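Local structure of HemO (Neisseria meningitidis, 1J77) at residues Val81-Lys86 with Gly138-Ala143. The protein binds heme and probably opens its porphyrin ring by oxidative cleavage. Numbering follows the deposited sequence. Where two conformers were deposited one is given.
Sequences VTQDLK and GARHLA
The carboxylate of D84, reaching from its helix into the 138-143 loop, accepts three hydrogen bonds. D84 OD1 takes the backbone N of R140 on its syn side at 2.8 Å. D84 OD2 is gripped twice: by H141 N on the syn side, 2.9 Å away and nearly straight at 171°, and by H141 ND1 on the anti side at 2.8 Å. The latter is a buried His-carboxylate hydrogen bond, away from the heme-binding residues. That carboxylate oxygen lies almost in the imidazole plane, although the two flat groups are turned 59° apart. H141 can offer ring and backbone N-H to one oxygen because its CG sits between the backbone N and the carbonyl carbon (chi1 85°), folding the ring back toward D84. The other ring nitrogen, NE2, is hydrogen-bonded to Q49, which helps fix the ring's rotation. CG2 of V81 packs against H141 CB at 3.5 Å. At the partly exposed rim, in one of two conformers of R140, its extended chain passes Q83: CG of Q83 lies over one guanidinium face, while R140 NE forms its salt bridge with D87 and only a long one with D84. The contact thus pins the loop between helices 122-129 and 149-162 to helix 78-87, with helix 39-60 packed against V81 and H141.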
ATOM      1  N   VAL A  81       2.627   9.342  -6.185  1.00 23.31           N
ATOM      2  CA  VAL A  81       3.178   8.332  -7.111  1.00 24.06           C
ATOM      3  C   VAL A  81       3.087   8.799  -8.563  1.00 22.83           C
ATOM      4  O   VAL A  81       3.946   8.532  -9.374  1.00 22.68           O
ATOM      5  CB  VAL A  81       2.432   6.941  -7.091  1.00 23.61           C
ATOM      6  CG1 VAL A  81       3.189   5.905  -7.945  1.00 24.61           C
ATOM      7  CG2 VAL A  81       2.312   6.401  -5.730  1.00 26.37           C
ATOM      8  N   THR A  82       2.007   9.473  -8.914  1.00 23.29           N
ATOM      9  CA  THR A  82       1.843   9.905 -10.271  1.00 24.21           C
ATOM     10  C   THR A  82       2.871  11.009 -10.612  1.00 24.10           C
ATOM     11  O   THR A  82       3.346  11.092 -11.740  1.00 23.57           O
ATOM     12  CB  THR A  82       0.419  10.442 -10.461  1.00 23.68           C
ATOM     13  OG1 THR A  82      -0.531   9.365 -10.373  1.00 26.86           O
ATOM     14  CG2 THR A  82       0.271  10.976 -11.833  1.00 24.92           C
ATOM     15  N   GLN A  83       3.178  11.859  -9.644  1.00 24.42           N
ATOM     16  CA  GLN A  83       4.216  12.883  -9.835  1.00 25.30           C
ATOM     17  C   GLN A  83       5.608  12.199  -9.909  1.00 25.35           C
ATOM     18  O   GLN A  83       6.500  12.614 -10.655  1.00 25.06           O
ATOM     19  CB  GLN A  83       4.172  13.893  -8.682  1.00 25.70           C
ATOM     20  CG  GLN A  83       5.230  14.982  -8.786  1.00 28.18           C
ATOM     21  CD  GLN A  83       5.087  15.914  -9.987  1.00 32.11           C
ATOM     22  OE1 GLN A  83       5.864  15.848 -10.951  1.00 35.57           O
ATOM     23  NE2 GLN A  83       4.134  16.815  -9.898  1.00 34.71           N
ATOM     24  N   ASP A  84       5.808  11.136  -9.138  1.00 25.02           N
ATOM     25  CA  ASP A  84       7.073  10.424  -9.235  1.00 24.82           C
ATOM     26  C   ASP A  84       7.259   9.874 -10.634  1.00 24.66           C
ATOM     27  O   ASP A  84       8.379   9.883 -11.170  1.00 24.26           O
ATOM     28  CB  ASP A  84       7.098   9.269  -8.225  1.00 24.09           C
ATOM     29  CG  ASP A  84       7.332   9.732  -6.805  1.00 24.86           C
ATOM     30  OD1 ASP A  84       7.953  10.819  -6.615  1.00 24.91           O
ATOM     31  OD2 ASP A  84       6.925   9.098  -5.801  1.00 24.52           O
ATOM     32  N   LEU A  85       6.184   9.351 -11.231  1.00 23.95           N
ATOM     33  CA  LEU A  85       6.206   8.853 -12.602  1.00 24.11           C
ATOM     34  C   LEU A  85       6.609   9.983 -13.536  1.00 26.21           C
ATOM     35  O   LEU A  85       7.478   9.803 -14.379  1.00 25.43           O
ATOM     36  CB  LEU A  85       4.859   8.219 -13.034  1.00 24.39           C
ATOM     37  CG  LEU A  85       4.560   6.750 -12.636  1.00 24.01           C
ATOM     38  CD1 LEU A  85       3.080   6.437 -12.789  1.00 24.99           C
ATOM     39  CD2 LEU A  85       5.381   5.788 -13.474  1.00 24.40           C
ATOM     40  N   LYS A  86       5.965  11.138 -13.376  1.00 26.69           N
ATOM     41  CA  LYS A  86       6.288  12.338 -14.192  1.00 28.11           C
ATOM     42  C   LYS A  86       7.777  12.677 -14.127  1.00 29.00           C
ATOM     43  O   LYS A  86       8.421  12.915 -15.174  1.00 29.95           O
ATOM     44  CB  LYS A  86       5.434  13.533 -13.761  1.00 28.24           C
ATOM     45  CG  LYS A  86       5.582  14.760 -14.663  1.00 30.07           C
ATOM     46  CD  LYS A  86       4.579  15.858 -14.288  1.00 33.48           C
ATOM     47  CE  LYS A  86       4.635  17.054 -15.256  1.00 35.08           C
ATOM     48  NZ  LYS A  86       3.766  18.191 -14.790  1.00 35.53           N
ATOM     49  N   GLY A 138      11.080  11.679  -7.773  1.00 29.04           N
ATOM     50  CA  GLY A 138      11.095  10.214  -7.896  1.00 28.67           C
ATOM     51  C   GLY A 138      10.640   9.361  -6.730  1.00 27.41           C
ATOM     52  O   GLY A 138      10.146   8.261  -6.960  1.00 26.77           O
ATOM     53  N   ALA A 139      10.757   9.848  -5.503  1.00 26.52           N
ATOM     54  CA  ALA A 139      10.354   9.070  -4.307  1.00 25.34           C
ATOM     55  C   ALA A 139       9.431   9.855  -3.344  1.00 25.93           C
ATOM     56  O   ALA A 139       9.424   9.663  -2.128  1.00 26.13           O
ATOM     57  CB  ALA A 139      11.594   8.512  -3.582  1.00 25.57           C
ATOM     58  N   ARG A 140       8.692  10.794  -3.916  1.00 26.14           N
ATOM     59  CA  ARG A 140       7.719  11.595  -3.159  1.00 26.48           C
ATOM     60  C   ARG A 140       6.722  10.716  -2.393  1.00 25.95           C
ATOM     61  O   ARG A 140       6.397  10.988  -1.218  1.00 25.40           O
ATOM     62  CB  ARG A 140       6.998  12.493  -4.182  0.60 27.25           C
ATOM     63  CG  ARG A 140       7.914  13.365  -5.162  0.60 28.53           C
ATOM     64  CD  ARG A 140       7.157  13.882  -6.388  0.60 29.06           C
ATOM     65  NE  ARG A 140       7.922  14.735  -7.289  0.60 30.88           N
ATOM     66  CZ  ARG A 140       8.062  16.061  -7.179  0.60 30.82           C
ATOM     67  NH1 ARG A 140       7.524  16.728  -6.190  0.60 30.70           N
ATOM     68  NH2 ARG A 140       8.745  16.739  -8.073  0.60 29.76           N
ATOM     69  N   HIS A 141       6.244   9.658  -3.052  1.00 25.57           N
ATOM     70  CA  HIS A 141       5.237   8.762  -2.444  1.00 24.77           C
ATOM     71  C   HIS A 141       5.735   7.923  -1.284  1.00 24.18           C
ATOM     72  O   HIS A 141       4.931   7.446  -0.463  1.00 23.51           O
ATOM     73  CB  HIS A 141       4.564   7.886  -3.501  1.00 24.14           C
ATOM     74  CG  HIS A 141       5.313   6.641  -3.841  1.00 24.34           C
ATOM     75  ND1 HIS A 141       6.291   6.592  -4.805  1.00 22.00           N
ATOM     76  CD2 HIS A 141       5.169   5.379  -3.375  1.00 22.22           C
ATOM     77  CE1 HIS A 141       6.731   5.343  -4.908  1.00 24.35           C
ATOM     78  NE2 HIS A 141       6.076   4.595  -4.041  1.00 24.92           N
ATOM     79  N   LEU A 142       7.064   7.846  -1.150  1.00 24.22           N
ATOM     80  CA  LEU A 142       7.708   7.068  -0.094  1.00 24.91           C
ATOM     81  C   LEU A 142       8.210   7.899   1.058  1.00 25.70           C
ATOM     82  O   LEU A 142       8.583   7.370   2.097  1.00 26.57           O
ATOM     83  CB  LEU A 142       8.896   6.278  -0.675  1.00 24.30           C
ATOM     84  CG  LEU A 142       8.609   5.189  -1.718  1.00 24.03           C
ATOM     85  CD1 LEU A 142       9.898   4.616  -2.386  1.00 22.68           C
ATOM     86  CD2 LEU A 142       7.812   4.067  -1.139  1.00 23.72           C
ATOM     87  N   ALA A 143       8.177   9.215   0.893  1.00 27.56           N
ATOM     88  CA  ALA A 143       8.641  10.097   1.952  1.00 28.21           C
ATOM     89  C   ALA A 143       7.744   9.977   3.188  1.00 28.38           C
ATOM     90  O   ALA A 143       6.540   9.639   3.105  1.00 28.15           O
ATOM     91  CB  ALA A 143       8.677  11.487   1.451  1.00 28.18           C
TER